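Phospholipase C beta (Meleagris gallopavo, PDB 1JAD) belongs to the phospholipase C beta family, of which this fragment is the C-terminal region, a long, all-helical region. Local coordinates at residues A[52-64]-A[235-247]. Sequence-based numbering, arbitrary orientation.
Sequences REELLQKYSVLFL and QEMVKNYMKEVFP
Arg52 begins the contact with its aliphatic part: CD lies 3.7 Å from CE of Met237, a selenomethionine. The two side chains run past each other in opposite directions. One turn on, Leu56 points at the second helix and meets two partners. Its CD1 touches SE of Met237. Its CD2 sits over the centre of one face of the Tyr241 ring in a CH-pi contact, 6° off the ring normal. Val245 CG2 covers the opposite face, so the ring is clamped between two methyl groups. With chi1 of Tyr241 at -176°, CG trans to N, the ring extends from its helix toward Leu56. The hydroxyl reaches the backbone of helix 52-64 and gives a weak hydrogen bond from Tyr241 OH to Leu56 O, short at 2.5 Å. Tyr59 meets the edge of the Tyr241 ring with CB; its own ring leads away to helix 75-155, where its OH is hydrogen-bonded to Glu86 OE2. Ser60 OG lies 3.4 Å from Tyr241 OH. Phe63 follows, with CE1 4.0 Å from Tyr241 CE2. SE of Met242, also a selenomethionine, approaches the Phe63 ring obliquely, 4.3 Å from its centroid, a Met-aromatic contact. Leu64 closes the row: its CD2 reaches Val245 CG1 and, at 3.7 Å, Phe246 CE1. On helix 75-155, Leu79 touches Phe63 and Leu87 touches Met237. The short axes cross at -48°, with a closest approach of 11.4 Å. This is largely apolar packing of helix 28-64 against the end of helix 161-245 and Phe246 after it, beside helix 75-155, near one end of the elongated, all-helical C-terminal region of a phospholipase C beta.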
# COMPACT_ATOMS: atom_id res chain seq x y z
N ARG A 52 -24.20 34.81 5.01
CA ARG A 52 -25.06 35.17 6.13
C ARG A 52 -25.37 36.66 6.11
O ARG A 52 -26.49 37.09 6.36
CB ARG A 52 -24.43 34.78 7.47
CG ARG A 52 -25.27 35.25 8.65
CD ARG A 52 -24.87 34.66 9.99
NE ARG A 52 -23.48 34.93 10.36
CZ ARG A 52 -23.01 34.77 11.59
NH1 ARG A 52 -23.82 34.35 12.56
NH2 ARG A 52 -21.73 35.02 11.85
N GLU A 53 -24.34 37.45 5.82
CA GLU A 53 -24.46 38.90 5.75
C GLU A 53 -25.45 39.20 4.63
O GLU A 53 -26.39 39.99 4.78
CB GLU A 53 -23.09 39.48 5.41
CG GLU A 53 -23.01 40.99 5.27
CD GLU A 53 -21.62 41.45 4.88
OE1 GLU A 53 -20.66 41.17 5.63
OE2 GLU A 53 -21.47 42.08 3.81
N GLU A 54 -25.23 38.54 3.50
CA GLU A 54 -26.04 38.69 2.31
C GLU A 54 -27.50 38.31 2.56
O GLU A 54 -28.39 38.75 1.84
CB GLU A 54 -25.43 37.84 1.21
CG GLU A 54 -25.99 38.02 -0.16
CD GLU A 54 -25.11 37.38 -1.21
OE1 GLU A 54 -25.45 37.45 -2.41
OE2 GLU A 54 -24.06 36.81 -0.82
N LEU A 55 -27.72 37.49 3.58
CA LEU A 55 -29.07 37.05 3.94
C LEU A 55 -29.76 38.09 4.82
O LEU A 55 -30.98 38.25 4.78
CB LEU A 55 -29.02 35.70 4.67
CG LEU A 55 -30.34 35.07 5.12
CD1 LEU A 55 -31.25 34.86 3.92
CD2 LEU A 55 -30.07 33.75 5.81
N LEU A 56 -28.97 38.80 5.63
CA LEU A 56 -29.54 39.83 6.50
C LEU A 56 -29.88 41.05 5.65
O LEU A 56 -30.91 41.69 5.85
CB LEU A 56 -28.56 40.21 7.61
CG LEU A 56 -28.15 39.07 8.56
CD1 LEU A 56 -27.26 39.62 9.65
CD2 LEU A 56 -29.39 38.45 9.17
N GLN A 57 -29.01 41.36 4.69
CA GLN A 57 -29.24 42.48 3.80
C GLN A 57 -30.62 42.32 3.15
O GLN A 57 -31.39 43.27 3.08
CB GLN A 57 -28.16 42.54 2.71
CG GLN A 57 -28.42 43.54 1.58
CD GLN A 57 -28.63 44.97 2.05
OE1 GLN A 57 -29.62 45.28 2.73
NE2 GLN A 57 -27.69 45.86 1.70
N LYS A 58 -30.91 41.11 2.70
CA LYS A 58 -32.18 40.79 2.07
C LYS A 58 -33.34 41.14 2.99
O LYS A 58 -34.37 41.64 2.53
CB LYS A 58 -32.22 39.31 1.71
CG LYS A 58 -33.54 38.82 1.14
CD LYS A 58 -33.53 37.31 1.00
CE LYS A 58 -34.90 36.77 0.63
NZ LYS A 58 -34.94 35.27 0.62
N TYR A 59 -33.19 40.86 4.28
CA TYR A 59 -34.25 41.17 5.23
C TYR A 59 -34.24 42.61 5.70
O TYR A 59 -35.03 42.99 6.56
CB TYR A 59 -34.20 40.23 6.44
CG TYR A 59 -34.85 38.90 6.14
CD1 TYR A 59 -34.29 38.02 5.21
CD2 TYR A 59 -36.05 38.55 6.75
CE1 TYR A 59 -34.94 36.83 4.88
CE2 TYR A 59 -36.70 37.37 6.42
CZ TYR A 59 -36.14 36.51 5.49
OH TYR A 59 -36.81 35.36 5.14
N SER A 60 -33.34 43.41 5.13
CA SER A 60 -33.27 44.82 5.47
C SER A 60 -34.37 45.42 4.61
O SER A 60 -35.21 46.19 5.07
CB SER A 60 -31.93 45.41 5.03
OG SER A 60 -30.85 44.59 5.42
N VAL A 61 -34.34 45.05 3.33
CA VAL A 61 -35.30 45.50 2.34
C VAL A 61 -36.70 45.03 2.73
O VAL A 61 -37.62 45.84 2.86
CB VAL A 61 -34.94 44.94 0.94
CG1 VAL A 61 -35.94 45.42 -0.10
CG2 VAL A 61 -33.54 45.37 0.56
N LEU A 62 -36.86 43.72 2.91
CA LEU A 62 -38.15 43.15 3.26
C LEU A 62 -38.78 43.80 4.49
O LEU A 62 -39.96 44.17 4.47
CB LEU A 62 -38.00 41.64 3.49
CG LEU A 62 -37.46 40.86 2.29
CD1 LEU A 62 -37.38 39.37 2.61
CD2 LEU A 62 -38.37 41.09 1.10
N PHE A 63 -37.99 43.95 5.55
CA PHE A 63 -38.47 44.56 6.78
C PHE A 63 -38.91 46.01 6.65
O PHE A 63 -40.04 46.35 7.02
CB PHE A 63 -37.39 44.47 7.87
CG PHE A 63 -37.40 43.17 8.64
CD1 PHE A 63 -36.32 42.81 9.44
CD2 PHE A 63 -38.51 42.33 8.60
CE1 PHE A 63 -36.34 41.64 10.19
CE2 PHE A 63 -38.54 41.15 9.35
CZ PHE A 63 -37.45 40.81 10.15
N LEU A 64 -38.03 46.86 6.13
CA LEU A 64 -38.35 48.27 5.99
C LEU A 64 -39.20 48.62 4.77
O LEU A 64 -39.40 49.79 4.46
CB LEU A 64 -37.06 49.09 5.97
CG LEU A 64 -36.24 48.97 7.26
CD1 LEU A 64 -34.98 49.82 7.16
CD2 LEU A 64 -37.10 49.40 8.44
N GLN A 235 -31.41 32.70 16.93
CA GLN A 235 -32.50 33.44 17.55
C GLN A 235 -31.94 34.68 18.24
O GLN A 235 -32.58 35.73 18.26
CB GLN A 235 -33.24 32.56 18.55
CG GLN A 235 -33.87 31.32 17.93
CD GLN A 235 -34.63 30.48 18.93
OE1 GLN A 235 -34.08 30.07 19.95
NE2 GLN A 235 -35.89 30.21 18.64
N GLU A 236 -30.74 34.54 18.80
CA GLU A 236 -30.08 35.66 19.47
C GLU A 236 -29.57 36.66 18.44
O GLU A 236 -29.92 37.84 18.49
CB GLU A 236 -28.90 35.17 20.33
CG GLU A 236 -29.29 34.29 21.51
CD GLU A 236 -28.09 33.96 22.41
OE1 GLU A 236 -27.10 33.38 21.90
OE2 GLU A 236 -28.14 34.28 23.62
N MSE A 237 -28.73 36.19 17.52
CA MSE A 237 -28.17 37.06 16.49
C MSE A 237 -29.29 37.87 15.81
O MSE A 237 -29.06 38.98 15.34
CB MSE A 237 -27.40 36.22 15.46
CG MSE A 237 -26.69 37.02 14.36
SE MSE A 237 -27.62 37.27 12.82
CE MSE A 237 -27.67 35.58 12.21
N VAL A 238 -30.49 37.30 15.78
CA VAL A 238 -31.64 37.98 15.19
C VAL A 238 -32.13 39.06 16.15
O VAL A 238 -32.35 40.20 15.74
CB VAL A 238 -32.81 37.00 14.92
CG1 VAL A 238 -34.02 37.76 14.40
CG2 VAL A 238 -32.39 35.94 13.91
N LYS A 239 -32.30 38.70 17.42
CA LYS A 239 -32.74 39.63 18.45
C LYS A 239 -31.89 40.90 18.34
O LYS A 239 -32.42 42.01 18.28
CB LYS A 239 -32.57 39.00 19.83
CG LYS A 239 -33.11 39.82 20.98
CD LYS A 239 -32.84 39.12 22.31
CE LYS A 239 -33.39 37.70 22.33
NZ LYS A 239 -34.86 37.65 22.07
N ASN A 240 -30.57 40.73 18.32
CA ASN A 240 -29.65 41.85 18.20
C ASN A 240 -29.94 42.57 16.89
O ASN A 240 -29.84 43.79 16.80
CB ASN A 240 -28.19 41.35 18.16
CG ASN A 240 -27.69 40.89 19.52
OD1 ASN A 240 -28.30 40.04 20.18
ND2 ASN A 240 -26.56 41.45 19.95
N TYR A 241 -30.30 41.79 15.87
CA TYR A 241 -30.60 42.30 14.54
C TYR A 241 -31.88 43.15 14.52
O TYR A 241 -31.95 44.16 13.83
CB TYR A 241 -30.73 41.13 13.56
CG TYR A 241 -30.94 41.52 12.12
CD1 TYR A 241 -29.96 42.23 11.43
CD2 TYR A 241 -32.11 41.17 11.45
CE1 TYR A 241 -30.15 42.59 10.09
CE2 TYR A 241 -32.31 41.52 10.12
CZ TYR A 241 -31.32 42.23 9.44
OH TYR A 241 -31.51 42.57 8.12
N MSE A 242 -32.89 42.73 15.29
CA MSE A 242 -34.15 43.45 15.35
C MSE A 242 -34.03 44.76 16.13
O MSE A 242 -35.03 45.45 16.36
CB MSE A 242 -35.25 42.58 15.98
CG MSE A 242 -35.61 41.33 15.18
SE MSE A 242 -36.17 41.68 13.48
CE MSE A 242 -37.69 42.62 13.77
N LYS A 243 -32.82 45.09 16.54
CA LYS A 243 -32.57 46.33 17.27
C LYS A 243 -31.76 47.25 16.37
O LYS A 243 -31.59 48.43 16.64
CB LYS A 243 -31.81 46.04 18.56
CG LYS A 243 -32.57 45.14 19.53
CD LYS A 243 -31.78 44.91 20.81
CE LYS A 243 -32.56 44.05 21.78
NZ LYS A 243 -31.81 43.81 23.05
N GLU A 244 -31.25 46.67 15.28
CA GLU A 244 -30.44 47.40 14.32
C GLU A 244 -31.35 47.83 13.17
O GLU A 244 -30.99 48.70 12.38
CB GLU A 244 -29.33 46.49 13.78
CG GLU A 244 -28.45 45.86 14.85
CD GLU A 244 -27.47 44.84 14.30
OE1 GLU A 244 -26.62 45.20 13.46
OE2 GLU A 244 -27.56 43.66 14.70
N VAL A 245 -32.53 47.23 13.11
CA VAL A 245 -33.49 47.53 12.05
C VAL A 245 -34.53 48.58 12.46
O VAL A 245 -34.63 49.63 11.82
CB VAL A 245 -34.25 46.25 11.61
CG1 VAL A 245 -35.21 46.58 10.48
CG2 VAL A 245 -33.26 45.18 11.16
N PHE A 246 -35.29 48.29 13.51
CA PHE A 246 -36.32 49.22 13.96
C PHE A 246 -35.89 50.14 15.11
O PHE A 246 -35.75 51.35 14.91
CB PHE A 246 -37.60 48.46 14.34
CG PHE A 246 -38.20 47.68 13.20
CD1 PHE A 246 -38.57 48.31 12.02
CD2 PHE A 246 -38.41 46.30 13.32
CE1 PHE A 246 -39.13 47.58 10.97
CE2 PHE A 246 -38.97 45.57 12.27
CZ PHE A 246 -39.33 46.21 11.10
N PRO A 247 -35.69 49.60 16.32
CA PRO A 247 -35.29 50.42 17.47
C PRO A 247 -34.02 51.23 17.24
O PRO A 247 -33.00 50.92 17.90
CB PRO A 247 -35.15 49.39 18.58
CG PRO A 247 -36.19 48.36 18.20
CD PRO A 247 -35.80 48.19 16.75